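Local structure of BB_2cx5_001 (3RI0) at residues G55-Y60 and V79-L84; K49-G54 and F62-K67; A92-F97 and H107-P112. The protein serves as a computationally designed epitope scaffold, built on a Thermus thermophilus protein of the aminoacyl-tRNA editing-domain family to present a grafted linear HIV epitope. The protein carries 6 engineered substitutions. One frame throughout, in Å; residues are numbered along the deposited sequence.

Contact 1: G55-Y60 and V79-L84; sequences GSKGAY and VGTDLL. Engineered in segment 55-60: Ser56 (natural residue Glu).
Tyr60 and Val79 reach toward each other tip to tip, and the phenol hydroxyl beside this meeting is buried with no hydrogen-bonding partner in the model. The nearest atom of 79-84 to Tyr60 OH is a methyl carbon, Thr81 CG2, at 4.0 Å. Val79 CG2 stands over the centre of the aromatic ring in a CH-pi contact, modelled so tightly that its depth is doubtful. Leu83 crosses Tyr60 at about a right angle, bringing CD2 within 3.8 Å of Tyr60 CE1.

Thr81 divides its branches between two chemical settings. OG1 lies anti to the backbone N (chi1 -160°) and serves the polar, outer side, while CG2, between the backbone N and the carbonyl carbon, turns inward and comes to 4.1 Å from Gly55 CA. At Gly55 the backbones come close, CA lying 3.7 Å from Asp82 O. A water fills the junction next to it: it accepts from Ser56 N at 3.1 Å, donates to Asp82 O, and also bonds to Thr81 OG1. The engineered Ser56 adds a weak bond of 3.4 Å between its OG and Thr81 OG1.

Lys57, extended beyond CG, slides past Thr81 in the opposite direction, with CE 3.9 Å from Thr81 CB. Its ammonium nitrogen ends near the last turn of helix 72-79, Lys57 NZ lying 3.8 Å from Val79 O. Gly80, with positive phi, is where the chain leaves that helix.

The contact joins the turn of hairpin 47-54/59-65 to the loop between helix 72-79 and strand 84-85. Apolar side chains hold the buried side around Tyr60, whereas the turn 55-58, exposed at Ser56 and Lys57, is joined by a bridging water and one weak hydroxyl pair, and this outer edge is likely the less firmly fixed.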
ATOM      1  N   GLY A  55     -17.192   1.100   3.402  1.00 34.53           N
ATOM      2  CA  GLY A  55     -18.465   0.854   2.745  1.00 37.06           C
ATOM      3  C   GLY A  55     -19.436   0.295   3.765  1.00 39.19           C
ATOM      4  O   GLY A  55     -19.020  -0.102   4.857  1.00 39.83           O
ATOM      5  N   SER A  56     -20.721   0.256   3.433  1.00 39.80           N
ATOM      6  CA  SER A  56     -21.691  -0.275   4.381  1.00 41.10           C
ATOM      7  C   SER A  56     -21.369  -1.738   4.674  1.00 42.09           C
ATOM      8  O   SER A  56     -21.640  -2.236   5.768  1.00 43.07           O
ATOM      9  CB  SER A  56     -23.128  -0.128   3.848  1.00 39.63           C
ATOM     10  OG  SER A  56     -23.341  -0.904   2.692  1.00 38.38           O
ATOM     11  N   LYS A  57     -20.781  -2.423   3.697  1.00 42.28           N
ATOM     12  CA  LYS A  57     -20.410  -3.820   3.900  1.00 43.00           C
ATOM     13  C   LYS A  57     -19.290  -3.830   4.943  1.00 42.11           C
ATOM     14  O   LYS A  57     -19.503  -4.215   6.093  1.00 43.52           O
ATOM     15  CB  LYS A  57     -19.917  -4.445   2.589  1.00 44.42           C
ATOM     16  CG  LYS A  57     -20.884  -4.254   1.427  1.00 47.56           C
ATOM     17  CD  LYS A  57     -20.647  -5.265   0.314  1.00 48.15           C
ATOM     18  CE  LYS A  57     -21.642  -5.054  -0.813  1.00 48.93           C
ATOM     19  NZ  LYS A  57     -21.631  -6.171  -1.795  1.00 49.91           N
ATOM     20  N   GLY A  58     -18.110  -3.373   4.526  1.00 39.07           N
ATOM     21  CA  GLY A  58     -16.956  -3.296   5.403  1.00 34.55           C
ATOM     22  C   GLY A  58     -15.896  -2.396   4.774  1.00 30.67           C
ATOM     23  O   GLY A  58     -16.219  -1.565   3.934  1.00 30.99           O
ATOM     24  N   ALA A  59     -14.639  -2.546   5.180  1.00 27.24           N
ATOM     25  CA  ALA A  59     -13.557  -1.736   4.618  1.00 24.31           C
ATOM     26  C   ALA A  59     -12.743  -2.517   3.573  1.00 22.18           C
ATOM     27  O   ALA A  59     -12.621  -3.737   3.668  1.00 20.40           O
ATOM     28  CB  ALA A  59     -12.652  -1.261   5.724  1.00 23.25           C
ATOM     29  N   TYR A  60     -12.198  -1.818   2.579  1.00 20.44           N
ATOM     30  CA  TYR A  60     -11.393  -2.483   1.550  1.00 19.83           C
ATOM     31  C   TYR A  60     -10.047  -1.793   1.331  1.00 18.69           C
ATOM     32  O   TYR A  60      -9.879  -0.609   1.658  1.00 17.00           O
ATOM     33  CB  TYR A  60     -12.138  -2.541   0.218  1.00 22.54           C
ATOM     34  CG  TYR A  60     -13.591  -2.905   0.345  1.00 27.90           C
ATOM     35  CD1 TYR A  60     -14.530  -1.954   0.743  1.00 29.93           C
ATOM     36  CD2 TYR A  60     -14.036  -4.201   0.078  1.00 29.35           C
ATOM     37  CE1 TYR A  60     -15.872  -2.276   0.874  1.00 30.68           C
ATOM     38  CE2 TYR A  60     -15.384  -4.536   0.209  1.00 33.01           C
ATOM     39  CZ  TYR A  60     -16.294  -3.562   0.606  1.00 33.01           C
ATOM     40  OH  TYR A  60     -17.625  -3.880   0.732  1.00 37.57           O
ATOM     41  N   VAL A  79     -16.444  -3.360  -5.963  1.00 32.32           N
ATOM     42  CA  VAL A  79     -16.732  -3.681  -4.577  1.00 33.40           C
ATOM     43  C   VAL A  79     -18.234  -3.986  -4.429  1.00 33.86           C
ATOM     44  O   VAL A  79     -18.637  -4.847  -3.636  1.00 32.09           O
ATOM     45  CB  VAL A  79     -16.279  -2.488  -3.677  1.00 33.55           C
ATOM     46  CG1 VAL A  79     -17.457  -1.833  -2.997  1.00 35.05           C
ATOM     47  CG2 VAL A  79     -15.257  -2.963  -2.685  1.00 35.26           C
ATOM     48  N   GLY A  80     -19.052  -3.286  -5.211  1.00 32.37           N
ATOM     49  CA  GLY A  80     -20.490  -3.505  -5.171  1.00 32.60           C
ATOM     50  C   GLY A  80     -21.253  -2.629  -4.190  1.00 33.40           C
ATOM     51  O   GLY A  80     -22.394  -2.940  -3.854  1.00 34.03           O
ATOM     52  N   THR A  81     -20.627  -1.553  -3.717  1.00 32.87           N
ATOM     53  CA  THR A  81     -21.275  -0.645  -2.777  1.00 33.73           C
ATOM     54  C   THR A  81     -20.578   0.700  -2.854  1.00 33.72           C
ATOM     55  O   THR A  81     -19.455   0.783  -3.341  1.00 33.58           O
ATOM     56  CB  THR A  81     -21.183  -1.170  -1.327  1.00 33.95           C
ATOM     57  OG1 THR A  81     -22.189  -0.539  -0.528  1.00 33.67           O
ATOM     58  CG2 THR A  81     -19.806  -0.869  -0.733  1.00 33.14           C
ATOM     59  N   ASP A  82     -21.236   1.752  -2.383  1.00 35.23           N
ATOM     60  CA  ASP A  82     -20.617   3.062  -2.428  1.00 37.02           C
ATOM     61  C   ASP A  82     -19.451   3.054  -1.462  1.00 36.05           C
ATOM     62  O   ASP A  82     -19.494   2.392  -0.429  1.00 37.62           O
ATOM     63  CB  ASP A  82     -21.603   4.166  -2.046  1.00 39.72           C
ATOM     64  CG  ASP A  82     -21.471   5.386  -2.939  1.00 43.48           C
ATOM     65  OD1 ASP A  82     -20.347   5.659  -3.414  1.00 45.77           O
ATOM     66  OD2 ASP A  82     -22.487   6.081  -3.163  1.00 46.25           O
ATOM     67  N   LEU A  83     -18.395   3.775  -1.806  1.00 34.43           N
ATOM     68  CA  LEU A  83     -17.226   3.836  -0.956  1.00 32.81           C
ATOM     69  C   LEU A  83     -16.946   5.256  -0.548  1.00 32.18           C
ATOM     70  O   LEU A  83     -17.002   6.174  -1.367  1.00 31.70           O
ATOM     71  CB  LEU A  83     -16.003   3.315  -1.697  1.00 32.41           C
ATOM     72  CG  LEU A  83     -16.101   1.885  -2.198  1.00 32.54           C
ATOM     73  CD1 LEU A  83     -14.864   1.548  -2.988  1.00 31.49           C
ATOM     74  CD2 LEU A  83     -16.277   0.941  -1.020  1.00 34.40           C
ATOM     75  N   LEU A  84     -16.659   5.453   0.726  1.00 32.39           N
ATOM     76  CA  LEU A  84     -16.302   6.782   1.122  1.00 33.06           C
ATOM     77  C   LEU A  84     -15.024   6.857   1.905  1.00 30.96           C
ATOM     78  O   LEU A  84     -14.549   5.890   2.511  1.00 28.56           O
ATOM     79  CB  LEU A  84     -17.434   7.485   1.868  1.00 36.60           C
ATOM     80  CG  LEU A  84     -18.000   8.569   0.929  1.00 38.37           C
ATOM     81  CD1 LEU A  84     -19.126   9.334   1.610  1.00 38.11           C
ATOM     82  CD2 LEU A  84     -16.869   9.516   0.497  1.00 37.62           C
TER
HETATM   83  O   HOH W   1     -21.523   1.489   0.727  1.00 24.12           O

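Contact 2: K49-G54 and F62-K67; sequences KSLAYG and FLVSGK. Engineered in segment 49-54: Ala52 (natural residue Val), Tyr53 (natural residue Phe), Gly54 (natural residue Val).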
ATOM      1  N   LYS A  49       0.805   2.760  -3.332  1.00 16.05           N
ATOM      2  CA  LYS A  49       0.006   3.501  -2.348  1.00 15.66           C
ATOM      3  C   LYS A  49      -1.073   2.553  -1.815  1.00 15.68           C
ATOM      4  O   LYS A  49      -1.829   1.965  -2.591  1.00 16.26           O
ATOM      5  CB  LYS A  49      -0.663   4.708  -3.005  1.00 15.04           C
ATOM      6  CG  LYS A  49       0.323   5.761  -3.518  1.00 17.70           C
ATOM      7  CD  LYS A  49      -0.385   6.907  -4.230  1.00 19.17           C
ATOM      8  CE  LYS A  49      -1.262   6.394  -5.379  1.00 21.30           C
ATOM      9  NZ  LYS A  49      -1.888   7.514  -6.136  1.00 23.96           N
ATOM     10  N   SER A  50      -1.134   2.390  -0.498  1.00 16.27           N
ATOM     11  CA  SER A  50      -2.122   1.507   0.120  1.00 16.96           C
ATOM     12  C   SER A  50      -3.296   2.338   0.622  1.00 18.97           C
ATOM     13  O   SER A  50      -3.294   2.813   1.771  1.00 17.89           O
ATOM     14  CB  SER A  50      -1.485   0.734   1.279  1.00 16.77           C
ATOM     15  OG  SER A  50      -0.405  -0.065   0.827  1.00 13.75           O
ATOM     16  N   LEU A  51      -4.294   2.502  -0.247  1.00 18.95           N
ATOM     17  CA  LEU A  51      -5.481   3.299   0.050  1.00 20.19           C
ATOM     18  C   LEU A  51      -6.648   2.509   0.656  1.00 21.12           C
ATOM     19  O   LEU A  51      -7.145   1.552   0.063  1.00 21.60           O
ATOM     20  CB  LEU A  51      -5.940   4.013  -1.230  1.00 19.31           C
ATOM     21  CG  LEU A  51      -4.862   4.788  -1.996  1.00 20.35           C
ATOM     22  CD1 LEU A  51      -5.418   5.358  -3.284  1.00 18.01           C
ATOM     23  CD2 LEU A  51      -4.324   5.904  -1.117  1.00 19.19           C
ATOM     24  N   ALA A  52      -7.101   2.930   1.834  1.00 22.01           N
ATOM     25  CA  ALA A  52      -8.208   2.261   2.507  1.00 22.66           C
ATOM     26  C   ALA A  52      -9.514   3.069   2.442  1.00 23.08           C
ATOM     27  O   ALA A  52      -9.518   4.272   2.712  1.00 22.44           O
ATOM     28  CB  ALA A  52      -7.837   1.994   3.945  1.00 19.94           C
ATOM     29  N   TYR A  53     -10.612   2.402   2.087  1.00 21.91           N
ATOM     30  CA  TYR A  53     -11.922   3.044   1.986  1.00 23.70           C
ATOM     31  C   TYR A  53     -12.984   2.260   2.737  1.00 24.94           C
ATOM     32  O   TYR A  53     -12.832   1.070   2.988  1.00 26.31           O
ATOM     33  CB  TYR A  53     -12.335   3.177   0.524  1.00 23.04           C
ATOM     34  CG  TYR A  53     -11.594   4.266  -0.209  1.00 22.74           C
ATOM     35  CD1 TYR A  53     -12.104   5.563  -0.273  1.00 22.90           C
ATOM     36  CD2 TYR A  53     -10.358   4.013  -0.799  1.00 22.84           C
ATOM     37  CE1 TYR A  53     -11.394   6.588  -0.906  1.00 23.32           C
ATOM     38  CE2 TYR A  53      -9.640   5.025  -1.430  1.00 23.74           C
ATOM     39  CZ  TYR A  53     -10.167   6.309  -1.479  1.00 24.21           C
ATOM     40  OH  TYR A  53      -9.470   7.312  -2.109  1.00 27.04           O
ATOM     41  N   GLY A  54     -14.065   2.935   3.101  1.00 25.53           N
ATOM     42  CA  GLY A  54     -15.126   2.266   3.829  1.00 29.21           C
ATOM     43  C   GLY A  54     -16.416   2.120   3.050  1.00 31.40           C
ATOM     44  O   GLY A  54     -16.709   2.908   2.151  1.00 30.58           O
ATOM     45  N   PHE A  62      -6.935  -0.779  -1.430  1.00 17.48           N
ATOM     46  CA  PHE A  62      -6.586  -0.594  -2.833  1.00 16.76           C
ATOM     47  C   PHE A  62      -5.125  -0.195  -2.991  1.00 17.81           C
ATOM     48  O   PHE A  62      -4.682   0.815  -2.462  1.00 18.32           O
ATOM     49  CB  PHE A  62      -7.494   0.451  -3.476  1.00 15.04           C
ATOM     50  CG  PHE A  62      -8.941   0.045  -3.516  1.00 14.55           C
ATOM     51  CD1 PHE A  62      -9.788   0.345  -2.452  1.00 14.97           C
ATOM     52  CD2 PHE A  62      -9.456  -0.644  -4.611  1.00 14.32           C
ATOM     53  CE1 PHE A  62     -11.139  -0.038  -2.473  1.00 15.43           C
ATOM     54  CE2 PHE A  62     -10.808  -1.038  -4.647  1.00 16.64           C
ATOM     55  CZ  PHE A  62     -11.647  -0.727  -3.575  1.00 15.81           C
ATOM     56  N   LEU A  63      -4.382  -1.012  -3.725  1.00 17.60           N
ATOM     57  CA  LEU A  63      -2.962  -0.775  -3.960  1.00 18.71           C
ATOM     58  C   LEU A  63      -2.848  -0.123  -5.344  1.00 20.77           C
ATOM     59  O   LEU A  63      -3.088  -0.768  -6.371  1.00 20.17           O
ATOM     60  CB  LEU A  63      -2.223  -2.109  -3.905  1.00 17.85           C
ATOM     61  CG  LEU A  63      -2.627  -2.891  -2.652  1.00 17.71           C
ATOM     62  CD1 LEU A  63      -2.062  -4.294  -2.705  1.00 18.72           C
ATOM     63  CD2 LEU A  63      -2.139  -2.158  -1.411  1.00 18.83           C
ATOM     64  N   VAL A  64      -2.480   1.156  -5.356  1.00 20.69           N
ATOM     65  CA  VAL A  64      -2.402   1.923  -6.593  1.00 21.37           C
ATOM     66  C   VAL A  64      -1.003   2.355  -6.976  1.00 22.37           C
ATOM     67  O   VAL A  64      -0.189   2.713  -6.123  1.00 23.62           O
ATOM     68  CB  VAL A  64      -3.278   3.203  -6.482  1.00 20.48           C
ATOM     69  CG1 VAL A  64      -3.136   4.056  -7.738  1.00 19.36           C
ATOM     70  CG2 VAL A  64      -4.727   2.814  -6.254  1.00 20.64           C
ATOM     71  N   SER A  65      -0.721   2.327  -8.272  1.00 21.90           N
ATOM     72  CA  SER A  65       0.573   2.758  -8.764  1.00 22.43           C
ATOM     73  C   SER A  65       0.766   4.210  -8.333  1.00 22.99           C
ATOM     74  O   SER A  65      -0.192   4.974  -8.250  1.00 23.40           O
ATOM     75  CB  SER A  65       0.622   2.662 -10.287  1.00 21.86           C
ATOM     76  OG  SER A  65       1.818   3.237 -10.788  1.00 22.66           O
ATOM     77  N   GLY A  66       2.003   4.592  -8.051  1.00 22.88           N
ATOM     78  CA  GLY A  66       2.258   5.963  -7.659  1.00 23.51           C
ATOM     79  C   GLY A  66       1.963   6.957  -8.777  1.00 23.77           C
ATOM     80  O   GLY A  66       1.782   8.139  -8.523  1.00 24.84           O
ATOM     81  N   LYS A  67       1.883   6.482 -10.014  1.00 24.92           N
ATOM     82  CA  LYS A  67       1.622   7.378 -11.142  1.00 26.60           C
ATOM     83  C   LYS A  67       0.148   7.409 -11.548  1.00 27.17           C
ATOM     84  O   LYS A  67      -0.187   7.918 -12.627  1.00 27.78           O
ATOM     85  CB  LYS A  67       2.436   6.946 -12.359  1.00 25.69           C
ATOM     86  CG  LYS A  67       1.799   5.771 -13.074  1.00 27.05           C
ATOM     87  CD  LYS A  67       2.655   5.214 -14.191  1.00 27.84           C
ATOM     88  CE  LYS A  67       2.065   3.902 -14.661  1.00 28.91           C
ATOM     89  NZ  LYS A  67       2.938   3.174 -15.607  1.00 29.34           N
TER
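Lys49 lies against Val64 over most of its length, and its side chain can be read as a path across the neighbouring strand. CB starts 3.7 Å from Val64 O, and CG stays near the same oxygen. The chain then bends at chi3 (-56°), a turn that sets CE 3.8 Å from Val64 CG1 and 3.4 Å from Ser65 O. NZ, at the tip, finds its hydrogen-bond partner just past the segment, at Asn68 O, so the aliphatic part packs on the strand while the charge is held by the loop beyond.

Beneath this side chain the backbones are paired antiparallel. Lys49 and Val64 form a hydrogen-bonded pair in which Lys49 N to Val64 O spans 3.0 Å and is almost straight, 175° at the hydrogen; the return bond runs from Val64 N to Lys49 O. Leu51 and Phe62 make the next such pair: Leu51 N lies 2.8 Å from Phe62 O, Phe62 N returns a bond to Leu51 O, and both donors are tilted about 20° from the carbonyl planes.

Ser50 and Leu63, the non-hydrogen-bonded pair between them, point to the other face, where Ser50 OG lies 3.5 Å from Leu63 CD2. On the Lys49 face, the side chains of Leu51 and Val64 cross obliquely, Leu51 CD1 4.0 Å from Val64 CG2. Leu51 O sits at the edge of the Phe62 ring, in its plane, and the engineered Tyr53 crosses that side chain at about a right angle, Tyr53 CD2 being 4.1 Å from Phe62 CD1. The rings of Phe62 and Tyr114 of strand 113-116 meet at a shallow angle.

Such alternation marks antiparallel pairing, and strands 47-54 and 59-65, consecutive in the chain, form a beta hairpin of the mixed sheet in the aminoacyl-tRNA editing domain.

Contact 3: A92-F97 and H107-P112; sequences AALTGF and HNTPLP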
ATOM      1  N   ALA A  92      -6.167   4.507  11.203  1.00 13.46           N
ATOM      2  CA  ALA A  92      -5.247   3.957  12.197  1.00 13.23           C
ATOM      3  C   ALA A  92      -5.893   2.757  12.892  1.00 12.59           C
ATOM      4  O   ALA A  92      -5.252   1.726  13.113  1.00 10.34           O
ATOM      5  CB  ALA A  92      -4.878   5.026  13.245  1.00 10.29           C
ATOM      6  N   ALA A  93      -7.175   2.899  13.230  1.00 13.31           N
ATOM      7  CA  ALA A  93      -7.913   1.849  13.918  1.00 12.66           C
ATOM      8  C   ALA A  93      -7.952   0.567  13.109  1.00 12.44           C
ATOM      9  O   ALA A  93      -7.832  -0.504  13.666  1.00 11.67           O
ATOM     10  CB  ALA A  93      -9.341   2.324  14.237  1.00 11.14           C
ATOM     11  N   LEU A  94      -8.122   0.679  11.797  1.00 13.46           N
ATOM     12  CA  LEU A  94      -8.191  -0.494  10.921  1.00 14.17           C
ATOM     13  C   LEU A  94      -6.846  -1.090  10.532  1.00 14.67           C
ATOM     14  O   LEU A  94      -6.638  -2.292  10.662  1.00 16.10           O
ATOM     15  CB  LEU A  94      -8.963  -0.152   9.638  1.00 13.96           C
ATOM     16  CG  LEU A  94     -10.429   0.230   9.825  1.00 15.45           C
ATOM     17  CD1 LEU A  94     -11.011   0.773   8.518  1.00 13.60           C
ATOM     18  CD2 LEU A  94     -11.198  -0.996  10.302  1.00 14.42           C
ATOM     19  N   THR A  95      -5.944  -0.241  10.048  1.00 14.94           N
ATOM     20  CA  THR A  95      -4.632  -0.680   9.598  1.00 16.41           C
ATOM     21  C   THR A  95      -3.582  -0.764  10.695  1.00 16.77           C
ATOM     22  O   THR A  95      -2.691  -1.611  10.642  1.00 20.69           O
ATOM     23  CB  THR A  95      -4.099   0.245   8.479  1.00 15.21           C
ATOM     24  OG1 THR A  95      -3.706   1.503   9.037  1.00 16.28           O
ATOM     25  CG2 THR A  95      -5.174   0.506   7.465  1.00 12.93           C
ATOM     26  N   GLY A  96      -3.674   0.113  11.685  1.00 14.53           N
ATOM     27  CA  GLY A  96      -2.696   0.092  12.762  1.00 14.53           C
ATOM     28  C   GLY A  96      -1.563   1.038  12.450  1.00 14.26           C
ATOM     29  O   GLY A  96      -0.543   1.037  13.145  1.00 17.59           O
ATOM     30  N   PHE A  97      -1.744   1.837  11.395  1.00 13.94           N
ATOM     31  CA  PHE A  97      -0.751   2.828  10.985  1.00 14.07           C
ATOM     32  C   PHE A  97      -1.421   4.163  10.656  1.00 14.76           C
ATOM     33  O   PHE A  97      -2.634   4.213  10.438  1.00 15.79           O
ATOM     34  CB  PHE A  97       0.039   2.332   9.771  1.00 13.50           C
ATOM     35  CG  PHE A  97       0.776   1.056  10.015  1.00 12.32           C
ATOM     36  CD1 PHE A  97       0.156  -0.172   9.798  1.00 13.41           C
ATOM     37  CD2 PHE A  97       2.086   1.078  10.472  1.00 13.31           C
ATOM     38  CE1 PHE A  97       0.834  -1.360  10.027  1.00 13.39           C
ATOM     39  CE2 PHE A  97       2.775  -0.108  10.705  1.00 15.39           C
ATOM     40  CZ  PHE A  97       2.147  -1.329  10.482  1.00 16.40           C
ATOM     41  N   HIS A 107      -1.861  -5.284   9.184  1.00 17.06           N
ATOM     42  CA  HIS A 107      -3.037  -4.563   9.657  1.00 18.07           C
ATOM     43  C   HIS A 107      -3.741  -5.237  10.824  1.00 18.39           C
ATOM     44  O   HIS A 107      -3.717  -6.460  10.945  1.00 19.10           O
ATOM     45  CB  HIS A 107      -4.021  -4.380   8.500  1.00 18.73           C
ATOM     46  CG  HIS A 107      -3.453  -3.630   7.333  1.00 21.65           C
ATOM     47  ND1 HIS A 107      -4.105  -3.534   6.124  1.00 20.62           N
ATOM     48  CD2 HIS A 107      -2.303  -2.926   7.199  1.00 22.02           C
ATOM     49  CE1 HIS A 107      -3.379  -2.799   5.294  1.00 22.87           C
ATOM     50  NE2 HIS A 107      -2.284  -2.420   5.922  1.00 19.91           N
ATOM     51  N   ASN A 108      -4.362  -4.438  11.686  1.00 19.04           N
ATOM     52  CA  ASN A 108      -5.084  -4.978  12.840  1.00 19.81           C
ATOM     53  C   ASN A 108      -6.312  -5.709  12.310  1.00 19.20           C
ATOM     54  O   ASN A 108      -6.730  -6.725  12.865  1.00 17.50           O
ATOM     55  CB  ASN A 108      -5.526  -3.853  13.787  1.00 21.82           C
ATOM     56  CG  ASN A 108      -4.348  -3.102  14.417  1.00 26.85           C
ATOM     57  OD1 ASN A 108      -3.414  -3.711  14.929  1.00 26.99           O
ATOM     58  ND2 ASN A 108      -4.399  -1.778  14.386  1.00 25.77           N
ATOM     59  N   THR A 109      -6.867  -5.168  11.228  1.00 17.65           N
ATOM     60  CA  THR A 109      -8.034  -5.727  10.567  1.00 19.68           C
ATOM     61  C   THR A 109      -7.649  -6.121   9.134  1.00 19.56           C
ATOM     62  O   THR A 109      -7.391  -5.257   8.296  1.00 18.70           O
ATOM     63  CB  THR A 109      -9.195  -4.691  10.509  1.00 20.15           C
ATOM     64  OG1 THR A 109      -9.637  -4.386  11.839  1.00 21.41           O
ATOM     65  CG2 THR A 109     -10.361  -5.224   9.710  1.00 19.08           C
ATOM     66  N   PRO A 110      -7.586  -7.430   8.843  1.00 19.43           N
ATOM     67  CA  PRO A 110      -7.232  -7.889   7.493  1.00 20.07           C
ATOM     68  C   PRO A 110      -8.317  -7.385   6.542  1.00 19.40           C
ATOM     69  O   PRO A 110      -9.507  -7.544   6.814  1.00 20.87           O
ATOM     70  CB  PRO A 110      -7.218  -9.405   7.639  1.00 20.13           C
ATOM     71  CG  PRO A 110      -8.263  -9.642   8.707  1.00 22.00           C
ATOM     72  CD  PRO A 110      -7.921  -8.567   9.716  1.00 20.56           C
ATOM     73  N   LEU A 111      -7.906  -6.781   5.431  1.00 18.53           N
ATOM     74  CA  LEU A 111      -8.859  -6.204   4.486  1.00 18.20           C
ATOM     75  C   LEU A 111      -8.843  -6.838   3.096  1.00 19.57           C
ATOM     76  O   LEU A 111      -7.777  -7.212   2.580  1.00 19.29           O
ATOM     77  CB  LEU A 111      -8.580  -4.693   4.324  1.00 18.69           C
ATOM     78  CG  LEU A 111      -8.554  -3.746   5.537  1.00 19.75           C
ATOM     79  CD1 LEU A 111      -7.992  -2.385   5.114  1.00 18.28           C
ATOM     80  CD2 LEU A 111      -9.948  -3.572   6.112  1.00 16.84           C
ATOM     81  N   PRO A 112     -10.032  -6.983   2.477  1.00 18.58           N
ATOM     82  CA  PRO A 112     -10.096  -7.562   1.130  1.00 17.44           C
ATOM     83  C   PRO A 112      -9.259  -6.577   0.304  1.00 17.93           C
ATOM     84  O   PRO A 112      -9.345  -5.374   0.552  1.00 15.34           O
ATOM     85  CB  PRO A 112     -11.573  -7.469   0.775  1.00 18.17           C
ATOM     86  CG  PRO A 112     -12.267  -7.501   2.125  1.00 20.49           C
ATOM     87  CD  PRO A 112     -11.371  -6.647   2.989  1.00 17.90           C
TER
HETATM   88  O   HOH W   2      -8.812  -3.001  13.848  1.00 21.03           O
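Thr95 CB covers one face of the His107 imidazole, 4.0 Å from the ring centroid and offset toward the rim, in a CH-pi contact. The same threonine closes the C-terminus of helix 88-95 with an ST turn: Thr95 OG1 accepts from Phe97 N at 3.1 Å and is also bonded to Val91 O. Its chi1 of 73° places OG1 between the backbone N and the carbonyl carbon. Gly96, with positive phi, takes the chain out of the helix.

His107 also touches Val102, and its NE2 is hydrogen-bonded to Pro103 O, which fixes the ring at its far end. The second flat group, the Asn108 amide, is modelled with ND2 against Gly96, a doubtful placement, since it is crowded on CA and sets ND2 3.4 Å from Gly96 N. Both are donors and make no bond; the Gly96 N-H is given to Ala92 O.

The loop 107-112 meets carbonyls at that helix end. Thr109 N donates to Leu94 O at 2.9 Å, nearly along the C=O axis, and Asn108 N makes a weak bond (3.4 Å) to Thr95 O. The latter oxygen also receives a CA-H contact from His107 CA at 3.1 Å. One residue before Leu94, a water bridges the segments, donating to Ala93 O at 2.7 Å and bonding to Thr109 OG1 at 2.6 Å.

From the N terminus, strand 47-54 supplies the first half of contact 2, and the chain runs at once into 55-60, the first half of contact 1. Residues 62-67 then close the hairpin of contact 2, and only at the end of helix 72-79 does 79-84 close contact 1, so these two cross. They are joined directly by backbone bonds of Tyr53 to Tyr60 and Gly54 to Leu84, along the same sheet. Contact 3 opens later, in series with both, and closes the loop after helix 88-95. Leu94 and Leu111 pack on Ala59, tying the helix end and the loop 107-112 to strand 59-65, while contact 3 does not touch contact 2.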